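Long-range contacts in alkaline phosphatase (Antarctic bacterium, PDB 2W5X), which probably hydrolyses phosphate monoesters under alkaline conditions, using zinc and magnesium ions in its active site: residues N36-I41 / F249-E254; A310-K315 / Y325-P330. The protein carries 1 engineered substitution. All blocks are in the same frame, centred on the assembly; numbering follows the deposited sequence.

Contact 1 (N36-I41 / F249-E254); sequences NVILLI and FFIMSE. With MG (magnesium ion), chain E.
Asn36 and Phe249 stack at the start of two neighbouring parallel strands in the middle of the large mixed sheet of the alkaline phosphatase fold. The plane of the Asn36 carboxamide and that of the Phe249 ring are 6° apart, and Asn36 CB sits 3.7 Å from the ring centroid, a CH-pi contact over the face. The ring is drawn back over the asparagine because Phe249 CG sits between its own N and carbonyl carbon (chi1 65°). Asn36 OD1 accepts the Phe249 N-H at 2.9 Å, while ND2 is held by Thr294 of the next strand. Ile38 CG1 meets the same ring at its edge. Were Phe249 an alanine, the Asn36 amide would probably lose its stacking partner and a gap would open beside Ile38 CG1.

Five backbone-to-backbone hydrogen bonds, among them Leu39 N to Ile251 O at 2.8 Å, join the strands in register. Packing varies along the face lying under helices 230-242 and 267-291: Leu40 CD2 presses on Ser253 CB at 3.5 Å, tighter than usual, whereas Ile38 CG2 and Ile251 CG2 barely meet at 4.5 Å. Ser253 OG bonds to Thr235. On the other face, Met252 offers its SD to Ile41 CD1 at 3.7 Å.

Water enters at the C-terminal ends of these parallel strands, where α/β folds commonly place their active sites; this end is buried too, and its waters are those bound to the metal. Glu254, with CG anti to N (chi1 -169°) and its chain extended, runs on from the strand to a magnesium ion that Asp43 and Thr137 also bind. Three waters complete its shell. Glu254 OE2 binds the magnesium at 2.1 Å; OE1, hydrogen-bonded to Ser256, also accepts a 2.7 Å bond from one of the metal's waters.

Contact 2 (A310-K315 / Y325-P330); sequences AAKKNK and YTEIGP
Lys312 lies alongside Glu327 where the chain, having left the β-hairpin of strands 311-316 and 320-324, turns a corner and runs on antiparallel to the beginning of the hairpin's first strand. Lys312 CB rests 3.5 Å from the backbone O of Glu327. CG leads on, anti to the backbone N (chi1 164°), and keeps the chain beside the glutamate; CD then meets Glu327 OE2 at 3.7 Å and also packs near Glu327 CB. A bend at chi4 sends NZ off, 5.1 Å from Glu327 OE1, so the opposite charges lie near each other without forming a salt bridge.

Two backbone bonds flank the non-hydrogen-bonded antiparallel pair Ala311-Ile328: Lys312 N to Glu327 O and Gly329 N to Ala310 O. Ala311 CB touches Tyr325 CD1 at 3.5 Å, and the hydroxyl of that tyrosine bonds to the backbone N of His337 of the second subunit, placing the corner at the dimer interface. Beside Gly329 a water joins the segments, donating to Ala311 O at 2.8 Å and to Gly329 O at 2.7 Å.

Contact 1 closes before contact 2 opens, so the two follow each other in series along the chain; their centres lie 37 Å apart and their nearest atoms about 20 Å. They share no strand or sheet. After strand 249-255 the chain forms helices 258-263 and 267-291 and enters strand 294-299, which pairs with strand 36-42 of contact 1. It then passes the zinc ligands Asp301 and His302 and leaves the core for the small hairpin of contact 2, before returning through His337 to strand 342-347 of the large sheet. Contact 1 thus belongs to the buried, metal-bearing core, contact 2 to a projection that reaches the zinc ligand His337 of the second subunit, close to a zinc site there.

Contact 1 (N36-I41 / F249-E254)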
ATOM      1  N   ASN A  36     -11.877  -8.440 -22.570  1.00 12.23           N
ATOM      2  CA  ASN A  36     -10.888  -9.387 -22.071  1.00 10.51           C
ATOM      3  C   ASN A  36     -10.400  -9.003 -20.677  1.00 17.80           C
ATOM      4  O   ASN A  36     -10.437  -7.833 -20.302  1.00 14.00           O
ATOM      5  CB  ASN A  36      -9.693  -9.451 -23.027  1.00 12.17           C
ATOM      6  CG  ASN A  36     -10.110  -9.551 -24.485  1.00 18.26           C
ATOM      7  OD1 ASN A  36     -10.735 -10.522 -24.888  1.00 18.04           O
ATOM      8  ND2 ASN A  36      -9.751  -8.546 -25.283  1.00 13.80           N
ATOM      9  N   VAL A  37      -9.921  -9.985 -19.918  1.00 16.96           N
ATOM     10  CA  VAL A  37      -9.351  -9.714 -18.608  1.00 16.61           C
ATOM     11  C   VAL A  37      -8.024 -10.434 -18.441  1.00 17.29           C
ATOM     12  O   VAL A  37      -7.916 -11.617 -18.744  1.00 14.11           O
ATOM     13  CB  VAL A  37     -10.296 -10.156 -17.470  1.00 19.31           C
ATOM     14  CG1 VAL A  37      -9.622  -9.949 -16.102  1.00 10.63           C
ATOM     15  CG2 VAL A  37     -11.607  -9.393 -17.553  1.00 15.23           C
ATOM     16  N   ILE A  38      -7.013  -9.712 -17.967  1.00 13.11           N
ATOM     17  CA  ILE A  38      -5.750 -10.326 -17.589  1.00 11.75           C
ATOM     18  C   ILE A  38      -5.512 -10.077 -16.111  1.00 12.47           C
ATOM     19  O   ILE A  38      -5.411  -8.925 -15.682  1.00 14.80           O
ATOM     20  CB  ILE A  38      -4.560  -9.752 -18.376  1.00 15.85           C
ATOM     21  CG1 ILE A  38      -4.758  -9.947 -19.876  1.00 13.90           C
ATOM     22  CG2 ILE A  38      -3.263 -10.429 -17.933  1.00 18.87           C
ATOM     23  CD1 ILE A  38      -3.764  -9.171 -20.721  1.00 11.83           C
ATOM     24  N   LEU A  39      -5.441 -11.154 -15.331  1.00 12.85           N
ATOM     25  CA  LEU A  39      -5.212 -11.046 -13.902  1.00 10.46           C
ATOM     26  C   LEU A  39      -3.791 -11.513 -13.606  1.00 16.11           C
ATOM     27  O   LEU A  39      -3.447 -12.673 -13.838  1.00 16.09           O
ATOM     28  CB  LEU A  39      -6.238 -11.877 -13.128  1.00 12.27           C
ATOM     29  CG  LEU A  39      -6.089 -11.960 -11.605  1.00 13.99           C
ATOM     30  CD1 LEU A  39      -6.201 -10.579 -10.959  1.00 11.91           C
ATOM     31  CD2 LEU A  39      -7.124 -12.906 -11.011  1.00 13.14           C
ATOM     32  N   LEU A  40      -2.960 -10.595 -13.122  1.00 12.03           N
ATOM     33  CA  LEU A  40      -1.577 -10.921 -12.796  1.00 10.37           C
ATOM     34  C   LEU A  40      -1.415 -10.997 -11.289  1.00 13.50           C
ATOM     35  O   LEU A  40      -1.723 -10.045 -10.577  1.00 11.77           O
ATOM     36  CB  LEU A  40      -0.622  -9.881 -13.380  1.00 13.53           C
ATOM     37  CG  LEU A  40      -0.706  -9.687 -14.895  1.00 20.33           C
ATOM     38  CD1 LEU A  40       0.144  -8.514 -15.339  1.00 23.64           C
ATOM     39  CD2 LEU A  40      -0.262 -10.946 -15.591  1.00 28.18           C
ATOM     40  N   ILE A  41      -0.946 -12.138 -10.797  1.00 15.18           N
ATOM     41  CA  ILE A  41      -0.815 -12.326  -9.354  1.00 10.72           C
ATOM     42  C   ILE A  41       0.650 -12.451  -8.956  1.00 16.47           C
ATOM     43  O   ILE A  41       1.353 -13.361  -9.401  1.00 13.77           O
ATOM     44  CB  ILE A  41      -1.573 -13.570  -8.870  1.00 10.80           C
ATOM     45  CG1 ILE A  41      -3.078 -13.425  -9.131  1.00 10.84           C
ATOM     46  CG2 ILE A  41      -1.310 -13.805  -7.383  1.00 11.00           C
ATOM     47  CD1 ILE A  41      -3.846 -14.714  -8.900  1.00 13.87           C
ATOM     48  N   PHE A 249     -10.998 -13.310 -24.015  1.00 14.68           N
ATOM     49  CA  PHE A 249     -10.187 -14.209 -23.180  1.00 14.17           C
ATOM     50  C   PHE A 249     -10.051 -13.763 -21.726  1.00 19.30           C
ATOM     51  O   PHE A 249     -10.188 -12.579 -21.401  1.00 16.38           O
ATOM     52  CB  PHE A 249      -8.787 -14.433 -23.787  1.00 14.69           C
ATOM     53  CG  PHE A 249      -7.934 -13.181 -23.847  1.00 18.11           C
ATOM     54  CD1 PHE A 249      -7.253 -12.731 -22.724  1.00 13.66           C
ATOM     55  CD2 PHE A 249      -7.808 -12.467 -25.030  1.00 14.34           C
ATOM     56  CE1 PHE A 249      -6.489 -11.587 -22.777  1.00 15.42           C
ATOM     57  CE2 PHE A 249      -7.037 -11.320 -25.091  1.00 18.05           C
ATOM     58  CZ  PHE A 249      -6.374 -10.878 -23.962  1.00 15.46           C
ATOM     59  N   PHE A 250      -9.800 -14.742 -20.860  1.00 16.42           N
ATOM     60  CA  PHE A 250      -9.395 -14.497 -19.486  1.00 11.85           C
ATOM     61  C   PHE A 250      -8.059 -15.204 -19.252  1.00 16.89           C
ATOM     62  O   PHE A 250      -7.924 -16.381 -19.566  1.00 14.96           O
ATOM     63  CB  PHE A 250     -10.436 -15.017 -18.484  1.00 12.90           C
ATOM     64  CG  PHE A 250      -9.937 -15.024 -17.055  1.00 10.88           C
ATOM     65  CD1 PHE A 250     -10.060 -13.901 -16.260  1.00 13.00           C
ATOM     66  CD2 PHE A 250      -9.311 -16.140 -16.526  1.00 15.95           C
ATOM     67  CE1 PHE A 250      -9.571 -13.886 -14.962  1.00 13.30           C
ATOM     68  CE2 PHE A 250      -8.833 -16.134 -15.227  1.00 13.82           C
ATOM     69  CZ  PHE A 250      -8.961 -15.001 -14.447  1.00 16.16           C
ATOM     70  N   ILE A 251      -7.083 -14.489 -18.698  1.00 12.98           N
ATOM     71  CA  ILE A 251      -5.771 -15.062 -18.411  1.00 13.96           C
ATOM     72  C   ILE A 251      -5.382 -14.765 -16.965  1.00 14.00           C
ATOM     73  O   ILE A 251      -5.577 -13.652 -16.491  1.00 17.38           O
ATOM     74  CB  ILE A 251      -4.673 -14.460 -19.344  1.00 15.01           C
ATOM     75  CG1 ILE A 251      -4.847 -14.944 -20.785  1.00 13.21           C
ATOM     76  CG2 ILE A 251      -3.274 -14.819 -18.846  1.00 13.54           C
ATOM     77  CD1 ILE A 251      -3.945 -14.223 -21.782  1.00 12.93           C
ATOM     78  N   MET A 252      -4.844 -15.753 -16.259  1.00 14.07           N
ATOM     79  CA  MET A 252      -4.191 -15.490 -14.980  1.00 10.34           C
ATOM     80  C   MET A 252      -2.720 -15.868 -15.116  1.00 15.96           C
ATOM     81  O   MET A 252      -2.411 -17.012 -15.447  1.00 12.43           O
ATOM     82  CB  MET A 252      -4.837 -16.295 -13.847  1.00 11.21           C
ATOM     83  CG  MET A 252      -4.381 -15.870 -12.441  1.00 13.16           C
ATOM     84  SD  MET A 252      -2.691 -16.383 -12.029  1.00 17.09           S
ATOM     85  CE  MET A 252      -2.910 -18.143 -11.792  1.00 13.52           C
ATOM     86  N   SER A 253      -1.819 -14.909 -14.891  1.00 11.87           N
ATOM     87  CA  SER A 253      -0.380 -15.185 -14.919  1.00 14.99           C
ATOM     88  C   SER A 253       0.199 -14.873 -13.560  1.00 16.16           C
ATOM     89  O   SER A 253      -0.086 -13.825 -12.977  1.00 13.55           O
ATOM     90  CB  SER A 253       0.351 -14.359 -15.985  1.00 14.17           C
ATOM     91  OG  SER A 253      -0.054 -14.746 -17.280  1.00 26.37           O
ATOM     92  N   GLU A 254       1.014 -15.785 -13.054  1.00  9.76           N
ATOM     93  CA  GLU A 254       1.497 -15.659 -11.697  1.00 11.65           C
ATOM     94  C   GLU A 254       3.002 -15.526 -11.630  1.00 13.53           C
ATOM     95  O   GLU A 254       3.738 -16.356 -12.185  1.00 11.50           O
ATOM     96  CB  GLU A 254       1.079 -16.861 -10.852  1.00 13.03           C
ATOM     97  CG  GLU A 254       1.359 -16.603  -9.391  1.00 10.97           C
ATOM     98  CD  GLU A 254       1.482 -17.852  -8.552  1.00 17.45           C
ATOM     99  OE1 GLU A 254       1.510 -18.982  -9.083  1.00 15.27           O
ATOM    100  OE2 GLU A 254       1.569 -17.686  -7.334  1.00 14.89           O
TER
HETATM  101 MG    MG E1379       1.400 -19.076  -5.755  1.00 10.04          MG
HETATM  102  O   HOH W   1       1.616 -20.822  -7.133  1.00 18.83           O
HETATM  103  O   HOH W   2       1.206 -20.576  -4.049  1.00 15.72           O
HETATM  104  O   HOH W   3       3.676 -19.217  -5.442  1.00 19.31           O

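Contact 2 (A310-K315 / Y325-P330)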
ATOM      1  N   ALA A 310      14.725  -1.321   4.770  1.00 14.13           N
ATOM      2  CA  ALA A 310      15.389  -0.634   5.872  1.00 16.03           C
ATOM      3  C   ALA A 310      16.690   0.042   5.436  1.00 19.51           C
ATOM      4  O   ALA A 310      17.225  -0.237   4.364  1.00 19.17           O
ATOM      5  CB  ALA A 310      15.651  -1.610   7.029  1.00 13.41           C
ATOM      6  N   ALA A 311      17.193   0.930   6.281  1.00 15.93           N
ATOM      7  CA  ALA A 311      18.466   1.585   6.020  1.00 16.01           C
ATOM      8  C   ALA A 311      19.603   0.585   6.132  0.99 18.45           C
ATOM      9  O   ALA A 311      19.548  -0.333   6.938  1.00 16.71           O
ATOM     10  CB  ALA A 311      18.680   2.729   7.004  1.00 15.18           C
ATOM     11  N   LYS A 312      20.637   0.779   5.325  0.93 18.69           N
ATOM     12  CA  LYS A 312      21.842  -0.031   5.402  1.00 23.75           C
ATOM     13  C   LYS A 312      22.435   0.032   6.809  0.95 28.12           C
ATOM     14  O   LYS A 312      22.517   1.101   7.399  1.00 27.54           O
ATOM     15  CB  LYS A 312      22.845   0.469   4.360  1.00 29.32           C
ATOM     16  CG  LYS A 312      24.280   0.001   4.539  0.88 38.88           C
ATOM     17  CD  LYS A 312      25.128   0.495   3.371  0.88 45.01           C
ATOM     18  CE  LYS A 312      26.592   0.117   3.511  1.00 49.33           C
ATOM     19  NZ  LYS A 312      27.352   1.115   4.309  0.80 54.21           N
ATOM     20  N   LYS A 313      22.830  -1.119   7.349  1.00 27.79           N
ATOM     21  CA  LYS A 313      23.421  -1.178   8.679  1.00 29.87           C
ATOM     22  C   LYS A 313      24.941  -1.177   8.611  0.69 34.26           C
ATOM     23  O   LYS A 313      25.542  -1.970   7.891  0.84 32.34           O
ATOM     24  CB  LYS A 313      22.934  -2.418   9.432  1.00 34.09           C
ATOM     25  CG  LYS A 313      21.674  -2.180  10.233  0.78 37.84           C
ATOM     26  CD  LYS A 313      20.629  -1.466   9.397  0.45 36.33           C
ATOM     27  CE  LYS A 313      20.033  -0.299  10.162  0.90 37.40           C
ATOM     28  NZ  LYS A 313      19.031   0.454   9.367  0.93 39.56           N
ATOM     29  N   ASN A 314      25.558  -0.271   9.360  1.00 37.95           N
ATOM     30  CA  ASN A 314      27.012  -0.207   9.430  1.00 39.79           C
ATOM     31  C   ASN A 314      27.524  -0.600  10.799  0.77 42.35           C
ATOM     32  O   ASN A 314      26.793  -0.554  11.788  1.00 39.21           O
ATOM     33  CB  ASN A 314      27.522   1.187   9.074  1.00 39.36           C
ATOM     34  CG  ASN A 314      27.611   1.403   7.586  0.84 44.83           C
ATOM     35  OD1 ASN A 314      27.586   0.447   6.810  1.00 49.40           O
ATOM     36  ND2 ASN A 314      27.715   2.661   7.174  0.82 44.46           N
ATOM     37  N   LYS A 315      28.793  -0.977  10.851  0.78 46.46           N
ATOM     38  CA  LYS A 315      29.401  -1.374  12.102  1.00 49.52           C
ATOM     39  C   LYS A 315      30.515  -0.400  12.480  0.88 44.18           C
ATOM     40  O   LYS A 315      31.413  -0.129  11.687  0.57 40.78           O
ATOM     41  CB  LYS A 315      29.939  -2.798  11.994  1.00 54.42           C
ATOM     42  CG  LYS A 315      29.469  -3.715  13.102  1.00 63.76           C
ATOM     43  CD  LYS A 315      29.718  -5.176  12.757  0.60 71.04           C
ATOM     44  CE  LYS A 315      29.135  -6.098  13.815  1.00 76.44           C
ATOM     45  NZ  LYS A 315      27.657  -5.948  13.930  1.00 78.28           N
ATOM     46  N   TYR A 325      21.222   6.080   6.250  0.89 16.22           N
ATOM     47  CA  TYR A 325      19.986   6.356   5.516  1.00 19.71           C
ATOM     48  C   TYR A 325      20.180   6.638   4.035  1.00 21.42           C
ATOM     49  O   TYR A 325      19.203   6.776   3.297  0.97 19.29           O
ATOM     50  CB  TYR A 325      19.225   7.518   6.160  1.00 19.21           C
ATOM     51  CG  TYR A 325      18.324   7.106   7.301  0.92 17.83           C
ATOM     52  CD1 TYR A 325      18.635   6.012   8.099  0.98 17.73           C
ATOM     53  CD2 TYR A 325      17.173   7.821   7.591  0.98 18.83           C
ATOM     54  CE1 TYR A 325      17.818   5.638   9.146  1.00 19.19           C
ATOM     55  CE2 TYR A 325      16.352   7.457   8.640  1.00 15.93           C
ATOM     56  CZ  TYR A 325      16.677   6.365   9.411  0.84 17.42           C
ATOM     57  OH  TYR A 325      15.852   5.997  10.446  0.95 17.24           O
ATOM     58  N   THR A 326      21.426   6.727   3.586  1.00 20.61           N
ATOM     59  CA  THR A 326      21.674   7.014   2.174  1.00 21.06           C
ATOM     60  C   THR A 326      21.402   5.791   1.291  1.00 23.16           C
ATOM     61  O   THR A 326      21.034   5.933   0.125  1.00 26.81           O
ATOM     62  CB  THR A 326      23.094   7.556   1.931  1.00 23.17           C
ATOM     63  OG1 THR A 326      24.053   6.533   2.210  1.00 28.93           O
ATOM     64  CG2 THR A 326      23.372   8.766   2.837  1.00 21.73           C
ATOM     65  N   GLU A 327      21.573   4.597   1.859  1.00 19.56           N
ATOM     66  CA  GLU A 327      21.376   3.345   1.126  1.00 24.37           C
ATOM     67  C   GLU A 327      20.411   2.386   1.820  1.00 22.60           C
ATOM     68  O   GLU A 327      20.238   2.427   3.037  1.00 22.25           O
ATOM     69  CB  GLU A 327      22.706   2.623   0.924  1.00 30.42           C
ATOM     70  CG  GLU A 327      23.701   3.362   0.063  1.00 46.05           C
ATOM     71  CD  GLU A 327      24.985   2.582  -0.110  1.00 59.10           C
ATOM     72  OE1 GLU A 327      26.064   3.211  -0.132  1.00 68.22           O
ATOM     73  OE2 GLU A 327      24.914   1.336  -0.212  1.00 56.96           O
ATOM     74  N   ILE A 328      19.811   1.505   1.027  1.00 16.29           N
ATOM     75  CA  ILE A 328      18.865   0.513   1.525  1.00 17.05           C
ATOM     76  C   ILE A 328      19.527  -0.845   1.794  1.00 19.28           C
ATOM     77  O   ILE A 328      20.315  -1.332   0.987  1.00 21.30           O
ATOM     78  CB  ILE A 328      17.718   0.327   0.515  1.00 17.14           C
ATOM     79  CG1 ILE A 328      16.873   1.600   0.421  1.00 14.16           C
ATOM     80  CG2 ILE A 328      16.868  -0.884   0.857  1.00 18.22           C
ATOM     81  CD1 ILE A 328      15.980   1.629  -0.822  1.00 18.32           C
ATOM     82  N   GLY A 329      19.214  -1.436   2.943  1.00 17.81           N
ATOM     83  CA  GLY A 329      19.596  -2.806   3.251  1.00 20.69           C
ATOM     84  C   GLY A 329      18.357  -3.630   3.589  1.00 18.68           C
ATOM     85  O   GLY A 329      17.886  -3.616   4.725  1.00 19.04           O
ATOM     86  N   PRO A 330      17.803  -4.344   2.594  1.00 19.57           N
ATOM     87  CA  PRO A 330      16.546  -5.075   2.815  1.00 16.58           C
ATOM     88  C   PRO A 330      16.625  -6.016   4.004  1.00 18.65           C
ATOM     89  O   PRO A 330      17.629  -6.702   4.185  1.00 21.54           O
ATOM     90  CB  PRO A 330      16.363  -5.870   1.514  1.00 14.86           C
ATOM     91  CG  PRO A 330      17.082  -5.059   0.482  1.00 19.67           C
ATOM     92  CD  PRO A 330      18.290  -4.484   1.211  1.00 22.82           C
TER
HETATM   93  O   HOH W   4      19.484  -3.083   6.807  1.00 27.03           O